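Local atomic coordinates of aminoglycoside N(3)-acetyltransferase III (Serratia marcescens, PDB entry 7LAO), a protein that transfers an acetyl group from acetyl-CoA to the 3-amino group of 2-deoxystreptamine aminoglycosides such as gentamicin, kanamycin and tobramycin, conferring resistance to them. Residues A46-A49 and A50-S53; S66-E69 and E70-G74; N103-L106 and L107-P110; K230-V233 and E234-R237; V257-G260 and V261-E265. All coordinates share one frame; numbering follows the deposited sequence.

Contact 1 of 5, residues A46-A49 and A50-S53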
loop_
_atom_site.group_PDB
_atom_site.type_symbol
_atom_site.label_atom_id
_atom_site.label_comp_id
_atom_site.label_asym_id
_atom_site.label_seq_id
_atom_site.Cartn_x
_atom_site.Cartn_y
_atom_site.Cartn_z
ATOM N N ALA A 46 8.767 -3.360 16.839
ATOM C CA ALA A 46 8.055 -4.601 17.135
ATOM C C ALA A 46 7.853 -5.433 15.879
ATOM O O ALA A 46 7.940 -6.675 15.917
ATOM C CB ALA A 46 6.688 -4.290 17.743
ATOM N N LEU A 47 7.445 -4.785 14.798
ATOM C CA LEU A 47 7.284 -5.526 13.543
ATOM C C LEU A 47 8.604 -6.167 13.111
ATOM O O LEU A 47 8.631 -7.292 12.571
ATOM C CB LEU A 47 6.756 -4.592 12.460
ATOM C CG LEU A 47 5.295 -4.181 12.581
ATOM C CD1 LEU A 47 5.075 -2.838 11.850
ATOM C CD2 LEU A 47 4.385 -5.293 11.968
ATOM N N ARG A 48 9.711 -5.448 13.269
ATOM C CA ARG A 48 11.006 -6.017 12.905
ATOM C C ARG A 48 11.353 -7.178 13.813
ATOM O O ARG A 48 11.791 -8.237 13.340
ATOM C CB ARG A 48 12.127 -4.956 12.974
ATOM C CG ARG A 48 13.513 -5.601 12.955
ATOM C CD ARG A 48 13.714 -6.340 11.633
ATOM N NE ARG A 48 13.311 -5.471 10.530
ATOM C CZ ARG A 48 13.210 -5.863 9.259
ATOM N NH1 ARG A 48 13.517 -7.116 8.920
ATOM N NH2 ARG A 48 12.761 -5.002 8.356
ATOM N N ALA A 49 11.094 -7.022 15.125
ATOM C CA ALA A 49 11.266 -8.146 16.035
ATOM C C ALA A 49 10.429 -9.334 15.563
ATOM O O ALA A 49 10.879 -10.487 15.610
ATOM C CB ALA A 49 10.874 -7.749 17.475
ATOM N N ALA A 50 9.199 -9.071 15.119
ATOM C CA ALA A 50 8.318 -10.170 14.732
ATOM C C ALA A 50 8.838 -10.895 13.476
ATOM O O ALA A 50 8.726 -12.123 13.371
ATOM C CB ALA A 50 6.903 -9.652 14.472
ATOM N N VAL A 51 9.344 -10.164 12.482
ATOM C CA VAL A 51 9.760 -10.862 11.242
ATOM C C VAL A 51 11.245 -11.234 11.203
ATOM O O VAL A 51 11.684 -11.914 10.244
ATOM C CB VAL A 51 9.405 -10.040 9.984
ATOM C CG1 VAL A 51 7.845 -9.794 9.922
ATOM C CG2 VAL A 51 10.275 -8.742 9.915
ATOM N N GLY A 52 12.035 -10.845 12.209
ATOM C CA GLY A 52 13.463 -11.155 12.220
ATOM C C GLY A 52 14.244 -10.423 11.149
ATOM O O GLY A 52 13.717 -9.659 10.339
ATOM N N SER A 53 15.560 -10.661 11.166
ATOM C CA SER A 53 16.427 -10.006 10.219
ATOM C C SER A 53 16.205 -10.530 8.817
ATOM O O SER A 53 16.536 -9.828 7.870
ATOM C CB SER A 53 17.888 -10.168 10.644
ATOM O OG SER A 53 18.260 -11.529 10.618
#

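Contact 2 of 5, residues S66-E69 and E70-G74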
loop_
_atom_site.group_PDB
_atom_site.type_symbol
_atom_site.label_atom_id
_atom_site.label_comp_id
_atom_site.label_asym_id
_atom_site.label_seq_id
_atom_site.Cartn_x
_atom_site.Cartn_y
_atom_site.Cartn_z
ATOM N N SER A 66 1.741 14.997 -3.866
ATOM C CA SER A 66 1.539 14.445 -5.194
ATOM C C SER A 66 0.540 15.310 -5.963
ATOM O O SER A 66 -0.449 15.755 -5.384
ATOM C CB SER A 66 1.047 13.011 -5.091
ATOM O OG SER A 66 0.402 12.590 -6.273
ATOM N N PRO A 67 0.806 15.623 -7.251
ATOM C CA PRO A 67 -0.153 16.399 -8.060
ATOM C C PRO A 67 -1.120 15.516 -8.842
ATOM O O PRO A 67 -1.360 15.728 -10.038
ATOM C CB PRO A 67 0.777 17.186 -9.000
ATOM C CG PRO A 67 1.906 16.269 -9.218
ATOM C CD PRO A 67 2.101 15.491 -7.933
ATOM N N TYR A 68 -1.694 14.511 -8.160
ATOM C CA TYR A 68 -2.571 13.547 -8.817
ATOM C C TYR A 68 -3.851 14.207 -9.320
ATOM O O TYR A 68 -4.200 14.099 -10.501
ATOM C CB TYR A 68 -2.908 12.401 -7.858
ATOM C CG TYR A 68 -3.902 11.403 -8.427
ATOM C CD1 TYR A 68 -3.487 10.407 -9.312
ATOM C CD2 TYR A 68 -5.264 11.459 -8.085
ATOM C CE1 TYR A 68 -4.390 9.479 -9.835
ATOM C CE2 TYR A 68 -6.181 10.539 -8.608
ATOM C CZ TYR A 68 -5.738 9.545 -9.475
ATOM O OH TYR A 68 -6.630 8.628 -10.008
ATOM N N GLU A 69 -4.587 14.869 -8.434
ATOM C CA GLU A 69 -5.860 15.426 -8.876
ATOM C C GLU A 69 -5.634 16.680 -9.711
ATOM O O GLU A 69 -6.357 16.931 -10.683
ATOM C CB GLU A 69 -6.765 15.701 -7.677
ATOM C CG GLU A 69 -8.223 15.309 -7.911
ATOM C CD GLU A 69 -9.022 16.391 -8.646
ATOM O OE1 GLU A 69 -8.442 17.448 -8.988
ATOM O OE2 GLU A 69 -10.235 16.186 -8.872
ATOM N N GLU A 70 -4.600 17.449 -9.373
ATOM C CA GLU A 70 -4.284 18.665 -10.107
ATOM C C GLU A 70 -3.931 18.392 -11.564
ATOM O O GLU A 70 -3.967 19.319 -12.382
ATOM C CB GLU A 70 -3.135 19.400 -9.412
ATOM C CG GLU A 70 -3.423 19.796 -7.968
ATOM C CD GLU A 70 -3.084 18.701 -6.964
ATOM O OE1 GLU A 70 -3.029 17.511 -7.358
ATOM O OE2 GLU A 70 -2.872 19.035 -5.774
ATOM N N THR A 71 -3.618 17.138 -11.905
ATOM C CA THR A 71 -3.225 16.741 -13.251
ATOM C C THR A 71 -4.116 15.638 -13.806
ATOM O O THR A 71 -3.753 15.005 -14.806
ATOM C CB THR A 71 -1.762 16.279 -13.281
ATOM O OG1 THR A 71 -1.619 15.036 -12.585
ATOM C CG2 THR A 71 -0.837 17.322 -12.638
ATOM N N LEU A 72 -5.277 15.406 -13.187
ATOM C CA LEU A 72 -6.055 14.191 -13.416
ATOM C C LEU A 72 -6.916 14.289 -14.667
ATOM O O LEU A 72 -7.768 15.179 -14.781
ATOM C CB LEU A 72 -6.956 13.889 -12.220
ATOM C CG LEU A 72 -7.917 12.710 -12.441
ATOM C CD1 LEU A 72 -7.154 11.401 -12.598
ATOM C CD2 LEU A 72 -8.970 12.599 -11.329
ATOM N N ASN A 73 -6.712 13.338 -15.582
ATOM C CA ASN A 73 -7.523 13.180 -16.785
ATOM C C ASN A 73 -7.507 14.455 -17.624
ATOM O O ASN A 73 -8.541 15.083 -17.885
ATOM C CB ASN A 73 -8.952 12.767 -16.431
ATOM C CG ASN A 73 -9.074 11.284 -16.177
ATOM O OD1 ASN A 73 -8.439 10.472 -16.842
ATOM N ND2 ASN A 73 -9.891 10.922 -15.196
ATOM N N GLY A 74 -6.300 14.824 -18.042
ATOM C CA GLY A 74 -6.102 16.001 -18.859
ATOM C C GLY A 74 -6.750 17.234 -18.270
ATOM O O GLY A 74 -7.521 17.917 -18.949
#

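Contact 3 of 5, residues N103-L106 and L107-P110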
loop_
_atom_site.group_PDB
_atom_site.type_symbol
_atom_site.label_atom_id
_atom_site.label_comp_id
_atom_site.label_asym_id
_atom_site.label_seq_id
_atom_site.Cartn_x
_atom_site.Cartn_y
_atom_site.Cartn_z
ATOM N N ASN A 103 4.223 4.849 7.856
ATOM C CA ASN A 103 5.138 4.806 6.693
ATOM C C ASN A 103 6.306 5.790 6.849
ATOM O O ASN A 103 7.421 5.542 6.346
ATOM C CB ASN A 103 4.357 5.066 5.406
ATOM C CG ASN A 103 3.436 3.899 5.063
ATOM O OD1 ASN A 103 3.832 2.739 5.208
ATOM N ND2 ASN A 103 2.182 4.198 4.678
ATOM N N ARG A 104 6.095 6.885 7.571
ATOM C CA ARG A 104 7.205 7.778 7.865
ATOM C C ARG A 104 8.272 7.057 8.681
ATOM O O ARG A 104 9.458 7.274 8.475
ATOM C CB ARG A 104 6.691 9.021 8.582
ATOM C CG ARG A 104 7.770 9.885 9.221
ATOM C CD ARG A 104 7.172 11.111 9.917
ATOM N NE ARG A 104 8.199 11.772 10.697
ATOM C CZ ARG A 104 8.108 13.012 11.145
ATOM N NH1 ARG A 104 7.032 13.725 10.863
ATOM N NH2 ARG A 104 9.104 13.547 11.848
ATOM N N PHE A 105 7.872 6.154 9.581
ATOM C CA PHE A 105 8.853 5.477 10.426
ATOM C C PHE A 105 9.443 4.222 9.802
ATOM O O PHE A 105 10.559 3.822 10.166
ATOM C CB PHE A 105 8.216 5.163 11.778
ATOM C CG PHE A 105 7.997 6.407 12.602
ATOM C CD1 PHE A 105 6.801 7.112 12.513
ATOM C CD2 PHE A 105 9.019 6.920 13.385
ATOM C CE1 PHE A 105 6.620 8.289 13.233
ATOM C CE2 PHE A 105 8.838 8.094 14.116
ATOM C CZ PHE A 105 7.649 8.775 14.028
ATOM N N LEU A 106 8.713 3.575 8.891
ATOM C CA LEU A 106 9.330 2.560 8.058
ATOM C C LEU A 106 10.453 3.186 7.229
ATOM O O LEU A 106 11.541 2.628 7.133
ATOM C CB LEU A 106 8.286 1.907 7.162
ATOM C CG LEU A 106 7.225 1.023 7.864
ATOM C CD1 LEU A 106 6.138 0.603 6.864
ATOM C CD2 LEU A 106 7.880 -0.190 8.504
ATOM N N LEU A 107 10.217 4.376 6.674
ATOM C CA LEU A 107 11.251 5.084 5.939
ATOM C C LEU A 107 12.476 5.365 6.807
ATOM O O LEU A 107 13.611 5.313 6.316
ATOM C CB LEU A 107 10.694 6.386 5.358
ATOM C CG LEU A 107 9.914 6.091 4.062
ATOM C CD1 LEU A 107 9.027 7.246 3.682
ATOM C CD2 LEU A 107 10.873 5.741 2.844
ATOM N N GLU A 108 12.278 5.619 8.097
ATOM C CA GLU A 108 13.407 5.906 8.989
ATOM C C GLU A 108 14.101 4.644 9.511
ATOM O O GLU A 108 15.170 4.762 10.121
ATOM C CB GLU A 108 12.930 6.790 10.159
ATOM C CG GLU A 108 12.480 8.159 9.661
ATOM C CD GLU A 108 11.934 9.077 10.775
ATOM O OE1 GLU A 108 11.881 8.650 11.955
ATOM O OE2 GLU A 108 11.534 10.221 10.452
ATOM N N ALA A 109 13.566 3.453 9.218
ATOM C CA ALA A 109 14.133 2.189 9.681
ATOM C C ALA A 109 15.462 1.933 8.974
ATOM O O ALA A 109 15.660 2.427 7.875
ATOM C CB ALA A 109 13.186 1.025 9.351
ATOM N N PRO A 110 16.356 1.136 9.565
ATOM C CA PRO A 110 17.702 1.005 8.993
ATOM C C PRO A 110 17.662 0.342 7.620
ATOM O O PRO A 110 17.013 -0.694 7.415
ATOM C CB PRO A 110 18.475 0.176 10.031
ATOM C CG PRO A 110 17.437 -0.222 11.110
ATOM C CD PRO A 110 16.327 0.773 11.000
#

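Contact 4 of 5, residues K230-V233 and E234-R237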
loop_
_atom_site.group_PDB
_atom_site.type_symbol
_atom_site.label_atom_id
_atom_site.label_comp_id
_atom_site.label_asym_id
_atom_site.label_seq_id
_atom_site.Cartn_x
_atom_site.Cartn_y
_atom_site.Cartn_z
ATOM N N LYS A 230 -14.377 -8.145 2.110
ATOM C CA LYS A 230 -15.480 -8.643 2.929
ATOM C C LYS A 230 -15.919 -10.032 2.484
ATOM O O LYS A 230 -16.189 -10.913 3.319
ATOM C CB LYS A 230 -16.661 -7.679 2.875
ATOM C CG LYS A 230 -16.423 -6.337 3.531
ATOM C CD LYS A 230 -17.410 -5.297 2.989
ATOM C CE LYS A 230 -18.605 -5.141 3.861
ATOM N NZ LYS A 230 -18.227 -4.222 4.974
ATOM N N ALA A 231 -16.072 -10.228 1.171
ATOM C CA ALA A 231 -16.462 -11.544 0.678
ATOM C C ALA A 231 -15.393 -12.578 0.996
ATOM O O ALA A 231 -15.729 -13.704 1.393
ATOM C CB ALA A 231 -16.724 -11.508 -0.836
ATOM N N TYR A 232 -14.097 -12.189 0.914
ATOM C CA TYR A 232 -13.032 -13.138 1.229
ATOM C C TYR A 232 -13.053 -13.517 2.704
ATOM O O TYR A 232 -12.852 -14.688 3.066
ATOM C CB TYR A 232 -11.654 -12.563 0.853
ATOM C CG TYR A 232 -10.495 -13.493 1.153
ATOM C CD1 TYR A 232 -10.167 -14.560 0.293
ATOM C CD2 TYR A 232 -9.685 -13.281 2.295
ATOM C CE1 TYR A 232 -9.076 -15.432 0.584
ATOM C CE2 TYR A 232 -8.598 -14.115 2.563
ATOM C CZ TYR A 232 -8.294 -15.160 1.720
ATOM O OH TYR A 232 -7.250 -15.992 2.070
ATOM N N VAL A 233 -13.320 -12.544 3.572
ATOM C CA VAL A 233 -13.325 -12.848 5.003
ATOM C C VAL A 233 -14.292 -13.989 5.381
ATOM O O VAL A 233 -14.010 -14.753 6.311
ATOM C CB VAL A 233 -13.598 -11.547 5.787
ATOM C CG1 VAL A 233 -14.220 -11.849 7.239
ATOM C CG2 VAL A 233 -12.333 -10.736 5.857
ATOM N N GLU A 234 -15.396 -14.177 4.637
ATOM C CA GLU A 234 -16.341 -15.224 4.987
ATOM C C GLU A 234 -15.725 -16.626 4.957
ATOM O O GLU A 234 -16.196 -17.525 5.676
ATOM C CB GLU A 234 -17.550 -15.132 4.061
ATOM C CG GLU A 234 -18.347 -13.850 4.220
ATOM C CD GLU A 234 -19.672 -13.889 3.455
ATOM O OE1 GLU A 234 -19.779 -14.683 2.490
ATOM O OE2 GLU A 234 -20.607 -13.145 3.827
ATOM N N LEU A 235 -14.660 -16.838 4.156
ATOM C CA LEU A 235 -14.015 -18.156 4.070
ATOM C C LEU A 235 -13.301 -18.561 5.354
ATOM O O LEU A 235 -13.032 -19.756 5.554
ATOM C CB LEU A 235 -12.981 -18.159 2.936
ATOM C CG LEU A 235 -13.446 -17.950 1.498
ATOM C CD1 LEU A 235 -12.219 -18.021 0.490
ATOM C CD2 LEU A 235 -14.481 -18.957 1.111
ATOM N N GLY A 236 -12.997 -17.598 6.226
ATOM C CA GLY A 236 -12.367 -17.942 7.490
ATOM C C GLY A 236 -10.927 -18.405 7.332
ATOM O O GLY A 236 -10.422 -19.128 8.196
ATOM N N ARG A 237 -10.256 -18.025 6.232
ATOM C CA ARG A 237 -8.842 -18.411 5.999
ATOM C C ARG A 237 -7.857 -17.452 6.631
ATOM O O ARG A 237 -6.764 -17.860 7.013
ATOM C CB ARG A 237 -8.504 -18.444 4.492
ATOM C CG ARG A 237 -9.376 -19.489 3.724
ATOM C CD ARG A 237 -9.050 -19.374 2.205
ATOM N NE ARG A 237 -9.763 -20.405 1.466
ATOM C CZ ARG A 237 -9.557 -20.665 0.191
ATOM N NH1 ARG A 237 -8.648 -19.958 -0.506
ATOM N NH2 ARG A 237 -10.271 -21.624 -0.385
HETATM O O HOH W 1 -17.742 -15.097 0.167
HETATM O O HOH W 2 -10.803 -15.802 4.861
#

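Contact 5 of 5, residues V257-G260 and V261-E265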
loop_
_atom_site.group_PDB
_atom_site.type_symbol
_atom_site.label_atom_id
_atom_site.label_comp_id
_atom_site.label_asym_id
_atom_site.label_seq_id
_atom_site.Cartn_x
_atom_site.Cartn_y
_atom_site.Cartn_z
ATOM N N VAL A 257 -5.613 -12.277 -3.537
ATOM C CA VAL A 257 -5.583 -11.808 -4.906
ATOM C C VAL A 257 -6.258 -12.837 -5.812
ATOM O O VAL A 257 -7.039 -12.487 -6.700
ATOM C CB VAL A 257 -4.123 -11.519 -5.320
ATOM C CG1 VAL A 257 -3.963 -11.482 -6.857
ATOM C CG2 VAL A 257 -3.704 -10.198 -4.709
ATOM N N SER A 258 -5.954 -14.117 -5.618
ATOM C CA SER A 258 -6.585 -15.157 -6.451
ATOM C C SER A 258 -8.107 -15.165 -6.246
ATOM O O SER A 258 -8.888 -15.199 -7.208
ATOM C CB SER A 258 -5.990 -16.508 -6.087
ATOM O OG SER A 258 -6.629 -17.525 -6.827
ATOM N N PHE A 259 -8.535 -15.033 -4.979
ATOM C CA PHE A 259 -9.956 -14.895 -4.699
ATOM C C PHE A 259 -10.532 -13.697 -5.428
ATOM O O PHE A 259 -11.602 -13.776 -6.029
ATOM C CB PHE A 259 -10.197 -14.735 -3.195
ATOM C CG PHE A 259 -11.646 -14.505 -2.867
ATOM C CD1 PHE A 259 -12.190 -13.224 -2.795
ATOM C CD2 PHE A 259 -12.499 -15.606 -2.711
ATOM C CE1 PHE A 259 -13.611 -13.086 -2.505
ATOM C CE2 PHE A 259 -13.845 -15.429 -2.409
ATOM C CZ PHE A 259 -14.377 -14.182 -2.324
ATOM N N GLY A 260 -9.846 -12.566 -5.350
ATOM C CA GLY A 260 -10.349 -11.349 -5.959
ATOM C C GLY A 260 -10.497 -11.476 -7.469
ATOM O O GLY A 260 -11.476 -10.991 -8.044
ATOM N N VAL A 261 -9.550 -12.155 -8.122
ATOM C CA VAL A 261 -9.656 -12.334 -9.571
ATOM C C VAL A 261 -10.860 -13.229 -9.889
ATOM O O VAL A 261 -11.657 -12.929 -10.782
ATOM C CB VAL A 261 -8.328 -12.893 -10.145
ATOM C CG1 VAL A 261 -8.435 -13.196 -11.662
ATOM C CG2 VAL A 261 -7.189 -11.914 -9.950
ATOM N N THR A 262 -11.019 -14.316 -9.130
ATOM C CA THR A 262 -12.154 -15.219 -9.283
ATOM C C THR A 262 -13.477 -14.486 -9.063
ATOM O O THR A 262 -14.420 -14.625 -9.846
ATOM C CB THR A 262 -12.019 -16.360 -8.260
ATOM O OG1 THR A 262 -10.766 -17.026 -8.453
ATOM C CG2 THR A 262 -13.169 -17.369 -8.377
ATOM N N TYR A 263 -13.570 -13.756 -7.948
ATOM C CA TYR A 263 -14.735 -12.933 -7.639
ATOM C C TYR A 263 -15.074 -12.006 -8.796
ATOM O O TYR A 263 -16.229 -11.924 -9.225
ATOM C CB TYR A 263 -14.453 -12.097 -6.360
ATOM C CG TYR A 263 -15.679 -11.295 -5.900
ATOM C CD1 TYR A 263 -16.579 -11.836 -4.988
ATOM C CD2 TYR A 263 -15.958 -10.023 -6.419
ATOM C CE1 TYR A 263 -17.738 -11.128 -4.563
ATOM C CE2 TYR A 263 -17.122 -9.311 -6.009
ATOM C CZ TYR A 263 -17.995 -9.872 -5.082
ATOM O OH TYR A 263 -19.118 -9.177 -4.689
ATOM N N LEU A 264 -14.081 -11.257 -9.284
ATOM C CA LEU A 264 -14.366 -10.298 -10.348
ATOM C C LEU A 264 -14.802 -11.005 -11.633
ATOM O O LEU A 264 -15.665 -10.501 -12.371
ATOM C CB LEU A 264 -13.145 -9.408 -10.601
ATOM C CG LEU A 264 -12.881 -8.301 -9.554
ATOM C CD1 LEU A 264 -11.511 -7.658 -9.735
ATOM C CD2 LEU A 264 -13.969 -7.223 -9.578
ATOM N N GLU A 265 -14.252 -12.184 -11.898
ATOM C CA GLU A 265 -14.643 -12.916 -13.098
ATOM C C GLU A 265 -16.078 -13.403 -12.978
ATOM O O GLU A 265 -16.879 -13.291 -13.922
ATOM C CB GLU A 265 -13.703 -14.096 -13.301
ATOM C CG GLU A 265 -12.290 -13.744 -13.744
ATOM C CD GLU A 265 -11.449 -14.991 -14.036
ATOM O OE1 GLU A 265 -12.032 -16.028 -14.427
ATOM O OE2 GLU A 265 -10.208 -14.934 -13.882
#

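Contact 1 of 5, residues A46-A49 and A50-S53
R48 reaches past the end of helix 40-51 to the carbonyl of G52. Hydrogen bonds come in two sorts. Along the backbone, A50 N bonds to A46 O at 2.8 Å and V51 N to L47 O at 3.0 Å, both i to i+4 bonds of the last helical turn; G52 N to R48 O, 2.9 Å, is weak, and G52 itself has left helical geometry with a positive phi that suits glycine. The side-chain bond runs from R48 NH1 to G52 O, 2.9 Å long with an N-H angle of 146°, the oxygen lying at the edge of the guanidinium, near its plane. Two bends, at chi2 (63°) and chi3 (47°), curl the arginine toward this acceptor. Packing against the guanidinium comes from V51, whose methyl CG2 lies over one face, 3.8 Å from R48 NH1, the two side chains crossing at about a right angle. NH1 also bonds to G55 O and NH2 to V125 O, while V51 packs on L57. With three main-chain carbonyls as acceptors, the guanidinium links the helix C-terminus to the chain entering strand 56-60 and to strand 122-125, and its charge probably complements the helix dipole.

Contact 2 of 5, residues S66-E69 and E70-G74
The hydroxyl T71 OG1 reaches back to P67 O, 2.7 Å away, and is held a second time by E189 N of strand 185-192. It meets the carbonyl at a C=O...O angle of 154°, a side-chain-to-backbone bond that spans P67 to T71. With chi1 at 69°, OG1 sits between the backbone N and the carbonyl carbon, while the methyl T71 CG2 rests 4.0 Å from P67 CB. The main chain adds two bonds: L72 N to E69 O at 3.1 Å, with the donor well above the carbonyl plane, and a weak one from T71 N to Y68 O at 3.4 Å. L72 CD1 meets the far end of Y68, 3.9 Å from CZ and 3.8 Å from OH, lying obliquely to the ring. E70, bent at chi2, folds its carboxylate back against the proline backbone, with E70 OE1 3.1 Å from P67 C. Beyond the turn, the Y68 ring meets that of Y188, S66 OG bonds to D119 OD1, and P67 and T71 both touch W201. The side chain of Y68 lies about 3 Å from a bound HEPES molecule, probably from the crystallisation liquor. The arrangement is a compact turn, within the long connection between strand 56-60 and helix 102-108, packed on the two-stranded antiparallel sheet of strands 185-192 and 200-207.

Contact 3 of 5, residues N103-L106 and L107-P110
E108 lies alongside both R104 and F105, all three side chains pointing the same way, and its two carboxylate oxygens are shared between them. OE2 approaches R104 at the edge of the guanidinium, near its plane, making a long salt bridge of 3.7 Å to R104 NE; the carboxylate and guanidinium planes stand 68° apart, so the groups do not meet in a flat, two-pronged pairing. OE1 lies obliquely to the F105 ring, 3.6 Å from F105 CD2, with ring and carboxylate planes 67° apart. The extended chain of E108 beyond CG (chi2 178°) carries the carboxylate out beside NE of R104 and CD2 of F105, while E108 CG itself rests 3.4 Å from R104 O.

Along the backbone, L107 N bonds to N103 O at 3.0 Å. E108 N makes only weak bonds, to R104 O and F105 O. A109 N then turns to L106 O, 3.0 Å, an i to i+3 bond with the donor well above the carbonyl plane. F105 packs on A40, A41 and V44 of helix 40-51, and L106 and L107 on V123. This is the weakly bonded C-terminal turn of helix 102-108, packed between helix 40-51 and strand 122-125.

Contact 4 of 5, residues K230-V233 and E234-R237
This is a surface contact where helix 224-233 runs out into the loop before strand 239-243. Three successive i to i+3 bonds draw the chain round: E234 N to A231 O at 3.3 Å, L235 N to Y232 O at 3.0 Å and G236 N to V233 O at 3.0 Å. In each the donor stands well above the carbonyl plane. One water donates to A231 O and E234 OE1; another donates to Y232 O and accepts from R237 N.

Y232, its CG anti to the backbone N (chi1 180°), meets L235, whose CD1 is 4.0 Å from Y232 CD1, the two side chains crossing at about a right angle. L235 CD1 also sits 3.6 Å above one face of the R237 guanidinium, offset toward its rim. R237 in turn crosses the end of the tyrosine, R237 CB 3.7 Å from Y232 OH. D255 OD1 takes a hydrogen bond from that hydroxyl and a salt bridge from R237 NH1, and so fixes both polar ends on helix 253-268. The arrangement is a helix C-terminus ended by a type I beta turn, V233 to G236, with a glycine of positive phi at its last position, before strand 239-243 at the edge of the main sheet.

Contact 5 of 5, residues V257-G260 and V261-E265
Two adjoining turns in the middle of helix 253-268 make this contact, joined by regular i to i+4 bonds. V261 N reaches V257 O at 2.9 Å, and L264 N reaches G260 O at the same length. Y263 N to F259 O is shorter, 2.7 Å, and very straight, with an N-H angle of 174° and the donor nearly along the C=O axis. S258 O is gripped twice by T262: the amide N approaches at 3.0 Å, tilted from the carbonyl plane, and OG1 adds a second bond at 2.9 Å from 38° above it. The threonine hydroxyl can turn back in this way because OG1 is anti to the carbonyl carbon (chi1 -57°), beside the backbone N; this is the usual intrahelical bond of a helical threonine, and it gives the hydroxyl proton an acceptor within the helix.

The helix is amphipathic, with different neighbours along its sides. Toward helix 224-233, F259 and Y263 meet obliquely, F259 CE1 lying 4.1 Å from Y263 CD1, and the pair packs on I228, while the Y263 ring also stacks on H267 one turn further on. Toward helix 170-177, V257 CG1 lies 4.5 Å from V261 CG2; V257 touches V170, Y173 and A174, and V261 touches I177. L264 CG packs over G260 O before the leucine reaches A178.

Contacts 4 and 5 are the pair that touch, their centres 12 Å apart: the ring of F259 receives Y232, A231 and L235, with Y232 CD1 3.5 Å from F259 CG, and A231 CB meets Y263 CE1 at 3.9 Å. Contacts 1 and 3 are close neighbours without touching, about 5 Å between nearest atoms, on helices 40-51 and 102-108, which pack together through F105 and L106 on V44; both also reach strand 122-125, R48 by a bond to V125 O and L107 by packing on V123. Contact 2 stands apart at the HEPES molecule beside Y68, about 13 Å from contact 3 by nearest atoms and 37 Å from contact 1 by centres.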